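Local structure of histidine kinase (Synechocystis sp., 5DFY) at residues Arg75-Pro78 and Asp79-Glu83; Leu96-Leu99 and Gln100-Pro104. The protein probably acts as an ATP-dependent sensor histidine kinase, of which this chain is the phycocyanobilin-binding GAF domain, a photochromic cyanobacteriochrome module. All coordinates share one frame; numbering follows the deposited sequence.

Contact 1. Residues Arg75-Pro78 and Asp79-Glu83; sequences RFNP and DWSGE
A type I turn with a G1 bulge closes the beta hairpin of strands 70-76 and 82-89 in the GAF sheet, bringing residues 75-78 back against 79-83. Arg75 and Glu83 form an antiparallel hydrogen-bonded pair, with Arg75 N 2.9 Å from Glu83 O. Phe76 faces Gly82 in the non-hydrogen-bonded pair that follows; a side chain at Gly82 would come tight against Arg75 O. Asn77 N then donates to Ser81 O, and Trp80 N to Asn77 O. Pro78 suits the turn's second position, which fits its restricted phi, while Trp80 takes the left-handed conformation that lets the chain rejoin the strand through Ser81.

On the face of the sheet that carries Phe76, the edge of the Trp80 indole meets the Phe76 ring in a T-shaped stack, planes 63° apart; Trp80 CE3 lies 3.6 Å from Phe76 CG, offset toward the rim. Leu162 of strand 161-170 touches both side chains. At the Phe76 edge, in plane, lies Ser81 O.

On the opposite face Arg75, bent at chi3, and the extended Glu83 run side by side, so that OE1 comes to the guanidinium edge, 3.5 Å from Arg75 NH2 in a long salt bridge. A water links this OE1 to Asn77 ND2.

Polar groups tie the turn together. Asp79 makes an Asx turn, its OD1 accepting Ser81 N from above the carboxylate plane and Ser81 OG through the syn lone pair, at 2.6 Å. The serine hydroxyl, between its own backbone N and carbonyl carbon (chi1 65°), also accepts from Asn77 ND2, in the amide plane, 3.0 Å from OG and nearly straight at 172°.

Contact 2. Residues Leu96-Leu99 and Gln100-Pro104; sequences LKDL and QNNFP
The Phe103 ring has the aliphatic part of Lys97 over one face: Lys97 CB stands 4.0 Å from the ring centroid in a CH-pi contact, and CG lies over the same face toward the rim. With CG anti to the backbone N (chi1 -170°), the lysine chain runs on past the ring beside Asn101, a course suited to a residue with a long apolar stem and a charged end at the surface. Phe84 and Glu87 of strand 82-89 also touch the phenyl group. Nearby, Leu96 CB packs on the Pro104 ring, 3.9 Å from its CD.

Asp98 organises the bend beyond. Its carboxylate, steeply inclined to the Asn102 amide plane, takes Asn102 N on OD1 at 3.0 Å, from above its plane, and Gln100 N weakly on the same oxygen. CG lies between the backbone N and the carbonyl carbon (chi1 70°), which brings OD1 over these N-H groups. Putting an alanine here would probably leave Asn102 N without its carboxylate acceptor and the bend less firmly held.

A water lies 3.0 Å from both Leu96 O and Asn102 O and may donate to either. The backbone closes the loop: Asp98 N donates almost straight to Asn102 O (2.9 Å, 174°), and Asn101 N to Asp98 O. Asn101 is left-handed, a conformation asparagine tolerates well, which completes a type I turn with a G1 bulge in the loop between strand 82-89 and helix 109-113.

Overall arrangement
Both contacts lie at the surface of the same GAF domain, neither having a buried residue, and both use a type I beta turn in which an aspartate oxygen accepts backbone N-H, Asp79 within the turn in contact 1 and Asp98 at its start in contact 2. Contact 1 joins neighbouring strands 70-76 and 82-89 directly, so its pairing is that of a sheet; contact 2 lies in the loop after strand 82-89 and has no strand pairing. Their centres are 18 Å apart, with nearest atoms about 6 Å apart and no touch. Contact 1 combines an aromatic pair with a salt bridge, whereas contact 2 sets a lysine stem on a phenyl ring. The side chain of Phe76 lies about 7 Å, and that of Leu96 about 8 Å, from the bound phycocyanobilin.

Contact 1. Residues Arg75-Pro78 and Asp79-Glu83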
loop_
_atom_site.group_PDB
_atom_site.type_symbol
_atom_site.label_atom_id
_atom_site.label_comp_id
_atom_site.label_asym_id
_atom_site.label_seq_id
_atom_site.Cartn_x
_atom_site.Cartn_y
_atom_site.Cartn_z
ATOM N N ARG A 75 9.204 -0.585 14.592
ATOM C CA ARG A 75 9.326 0.215 13.369
ATOM C C ARG A 75 10.781 0.317 12.965
ATOM O O ARG A 75 11.615 0.693 13.791
ATOM C CB ARG A 75 8.753 1.605 13.595
ATOM C CG ARG A 75 8.783 2.484 12.359
ATOM C CD ARG A 75 8.260 3.865 12.655
ATOM N NE ARG A 75 9.137 4.505 13.619
ATOM C CZ ARG A 75 8.769 5.449 14.479
ATOM N NH1 ARG A 75 7.523 5.899 14.502
ATOM N NH2 ARG A 75 9.666 5.935 15.323
ATOM N N PHE A 76 11.088 -0.008 11.710
ATOM C CA PHE A 76 12.451 0.121 11.205
ATOM C C PHE A 76 12.891 1.567 11.002
ATOM O O PHE A 76 12.135 2.435 10.550
ATOM C CB PHE A 76 12.588 -0.633 9.901
ATOM C CG PHE A 76 12.604 -2.132 10.052
ATOM C CD1 PHE A 76 13.630 -2.773 10.738
ATOM C CD2 PHE A 76 11.593 -2.910 9.519
ATOM C CE1 PHE A 76 13.642 -4.159 10.861
ATOM C CE2 PHE A 76 11.600 -4.284 9.626
ATOM C CZ PHE A 76 12.623 -4.918 10.314
ATOM N N ASN A 77 14.141 1.815 11.373
ATOM C CA ASN A 77 14.808 3.074 11.085
ATOM C C ASN A 77 15.421 2.968 9.708
ATOM O O ASN A 77 15.501 1.881 9.146
ATOM C CB ASN A 77 15.883 3.357 12.119
ATOM C CG ASN A 77 15.320 3.642 13.483
ATOM O OD1 ASN A 77 14.308 4.327 13.621
ATOM N ND2 ASN A 77 15.982 3.116 14.515
ATOM N N PRO A 78 15.886 4.096 9.160
ATOM C CA PRO A 78 16.467 4.028 7.819
ATOM C C PRO A 78 17.638 3.040 7.705
ATOM O O PRO A 78 17.772 2.412 6.657
ATOM C CB PRO A 78 16.912 5.473 7.576
ATOM C CG PRO A 78 15.902 6.282 8.343
ATOM C CD PRO A 78 15.667 5.484 9.605
ATOM N N ASP A 79 18.439 2.885 8.755
ATOM C CA ASP A 79 19.582 1.977 8.702
ATOM C C ASP A 79 19.224 0.549 9.122
ATOM O O ASP A 79 20.106 -0.266 9.357
ATOM C CB ASP A 79 20.739 2.505 9.572
ATOM C CG ASP A 79 20.426 2.512 11.057
ATOM O OD1 ASP A 79 19.341 2.056 11.456
ATOM O OD2 ASP A 79 21.292 2.968 11.845
ATOM N N TRP A 80 17.925 0.267 9.208
ATOM C CA TRP A 80 17.374 -1.067 9.502
ATOM C C TRP A 80 17.631 -1.562 10.927
ATOM O O TRP A 80 17.296 -2.701 11.259
ATOM C CB TRP A 80 17.870 -2.093 8.487
ATOM C CG TRP A 80 17.359 -1.787 7.134
ATOM C CD1 TRP A 80 18.070 -1.250 6.097
ATOM C CD2 TRP A 80 16.015 -1.945 6.656
ATOM N NE1 TRP A 80 17.259 -1.066 5.011
ATOM C CE2 TRP A 80 15.989 -1.484 5.325
ATOM C CE3 TRP A 80 14.828 -2.420 7.228
ATOM C CZ2 TRP A 80 14.837 -1.497 4.554
ATOM C CZ3 TRP A 80 13.691 -2.434 6.461
ATOM C CH2 TRP A 80 13.694 -1.975 5.138
ATOM N N SER A 81 18.136 -0.685 11.784
ATOM C CA SER A 81 17.870 -0.805 13.205
ATOM C C SER A 81 16.389 -0.530 13.368
ATOM O O SER A 81 15.691 -0.235 12.381
ATOM C CB SER A 81 18.706 0.181 14.034
ATOM O OG SER A 81 18.372 1.544 13.776
ATOM N N GLY A 82 15.881 -0.603 14.589
ATOM C CA GLY A 82 14.484 -0.302 14.798
ATOM C C GLY A 82 14.161 0.113 16.210
ATOM O O GLY A 82 15.029 0.157 17.082
ATOM N N GLU A 83 12.898 0.435 16.417
ATOM C CA GLU A 83 12.419 0.999 17.662
ATOM C C GLU A 83 11.045 0.420 17.987
ATOM O O GLU A 83 10.195 0.355 17.121
ATOM C CB GLU A 83 12.354 2.526 17.524
ATOM C CG GLU A 83 11.957 3.284 18.741
ATOM C CD GLU A 83 11.790 4.761 18.432
ATOM O OE1 GLU A 83 12.382 5.218 17.423
ATOM O OE2 GLU A 83 11.061 5.458 19.177
HETATM O O HOH W 1 15.301 4.772 17.029
#

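Contact 2. Residues Leu96-Leu99 and Gln100-Pro104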
loop_
_atom_site.group_PDB
_atom_site.type_symbol
_atom_site.label_atom_id
_atom_site.label_comp_id
_atom_site.label_asym_id
_atom_site.label_seq_id
_atom_site.Cartn_x
_atom_site.Cartn_y
_atom_site.Cartn_z
ATOM N N LEU A 96 7.474 -3.825 28.949
ATOM C CA LEU A 96 8.711 -3.286 28.390
ATOM C C LEU A 96 8.674 -1.775 28.380
ATOM O O LEU A 96 9.729 -1.142 28.501
ATOM C CB LEU A 96 8.949 -3.800 26.972
ATOM C CG LEU A 96 9.052 -5.309 26.797
ATOM C CD1 LEU A 96 9.499 -5.623 25.378
ATOM C CD2 LEU A 96 9.974 -5.949 27.813
ATOM N N LYS A 97 7.496 -1.198 28.255
ATOM C CA LYS A 97 7.365 0.261 28.253
ATOM C C LYS A 97 7.487 0.790 29.672
ATOM O O LYS A 97 6.739 0.377 30.550
ATOM C CB LYS A 97 6.042 0.699 27.652
ATOM C CG LYS A 97 5.956 2.225 27.414
ATOM C CD LYS A 97 4.603 2.657 26.903
ATOM C CE LYS A 97 3.548 2.595 27.963
ATOM N NZ LYS A 97 2.244 3.032 27.434
ATOM N N ASP A 98 8.411 1.722 29.881
ATOM C CA ASP A 98 8.601 2.309 31.212
ATOM C C ASP A 98 7.690 3.515 31.449
ATOM O O ASP A 98 6.834 3.837 30.627
ATOM C CB ASP A 98 10.075 2.679 31.428
ATOM C CG ASP A 98 10.547 3.857 30.573
ATOM O OD1 ASP A 98 9.753 4.742 30.187
ATOM O OD2 ASP A 98 11.759 3.887 30.304
ATOM N N LEU A 99 7.859 4.179 32.594
ATOM C CA LEU A 99 6.928 5.234 32.991
ATOM C C LEU A 99 7.030 6.502 32.143
ATOM O O LEU A 99 6.099 7.311 32.118
ATOM C CB LEU A 99 7.136 5.590 34.462
ATOM C CG LEU A 99 6.570 4.565 35.447
ATOM C CD1 LEU A 99 7.049 4.865 36.856
ATOM C CD2 LEU A 99 5.052 4.546 35.398
ATOM N N GLN A 100 8.157 6.669 31.460
ATOM C CA GLN A 100 8.332 7.763 30.507
ATOM C C GLN A 100 7.853 7.382 29.107
ATOM O O GLN A 100 8.059 8.122 28.144
ATOM C CB GLN A 100 9.797 8.175 30.464
ATOM C CG GLN A 100 10.219 8.985 31.673
ATOM C CD GLN A 100 10.217 8.170 32.954
ATOM O OE1 GLN A 100 9.586 8.552 33.945
ATOM N NE2 GLN A 100 10.932 7.044 32.946
ATOM N N ASN A 101 7.215 6.220 29.009
ATOM C CA ASN A 101 6.731 5.695 27.743
ATOM C C ASN A 101 7.870 5.446 26.772
ATOM O O ASN A 101 7.684 5.496 25.558
ATOM C CB ASN A 101 5.699 6.635 27.133
ATOM C CG ASN A 101 4.459 6.756 27.989
ATOM O OD1 ASN A 101 3.901 5.752 28.433
ATOM N ND2 ASN A 101 4.022 7.985 28.232
ATOM N N ASN A 102 9.043 5.155 27.324
ATOM C CA ASN A 102 10.185 4.719 26.540
ATOM C C ASN A 102 10.333 3.205 26.580
ATOM O O ASN A 102 9.926 2.546 27.540
ATOM C CB ASN A 102 11.475 5.352 27.038
ATOM C CG ASN A 102 11.448 6.858 26.953
ATOM O OD1 ASN A 102 10.961 7.429 25.974
ATOM N ND2 ASN A 102 11.941 7.513 27.995
ATOM N N PHE A 103 10.948 2.668 25.537
ATOM C CA PHE A 103 11.126 1.237 25.388
ATOM C C PHE A 103 12.579 0.868 25.431
ATOM O O PHE A 103 13.437 1.688 25.095
ATOM C CB PHE A 103 10.538 0.756 24.054
ATOM C CG PHE A 103 9.050 0.792 23.999
ATOM C CD1 PHE A 103 8.377 1.933 23.608
ATOM C CD2 PHE A 103 8.316 -0.327 24.352
ATOM C CE1 PHE A 103 7.009 1.961 23.551
ATOM C CE2 PHE A 103 6.931 -0.308 24.305
ATOM C CZ PHE A 103 6.275 0.827 23.910
ATOM N N PRO A 104 12.877 -0.378 25.791
ATOM C CA PRO A 104 14.254 -0.837 25.672
ATOM C C PRO A 104 14.668 -0.997 24.223
ATOM O O PRO A 104 13.807 -1.010 23.338
ATOM C CB PRO A 104 14.235 -2.194 26.363
ATOM C CG PRO A 104 12.822 -2.676 26.166
ATOM C CD PRO A 104 11.980 -1.446 26.268
HETATM O O HOH W 2 11.860 0.902 29.054
#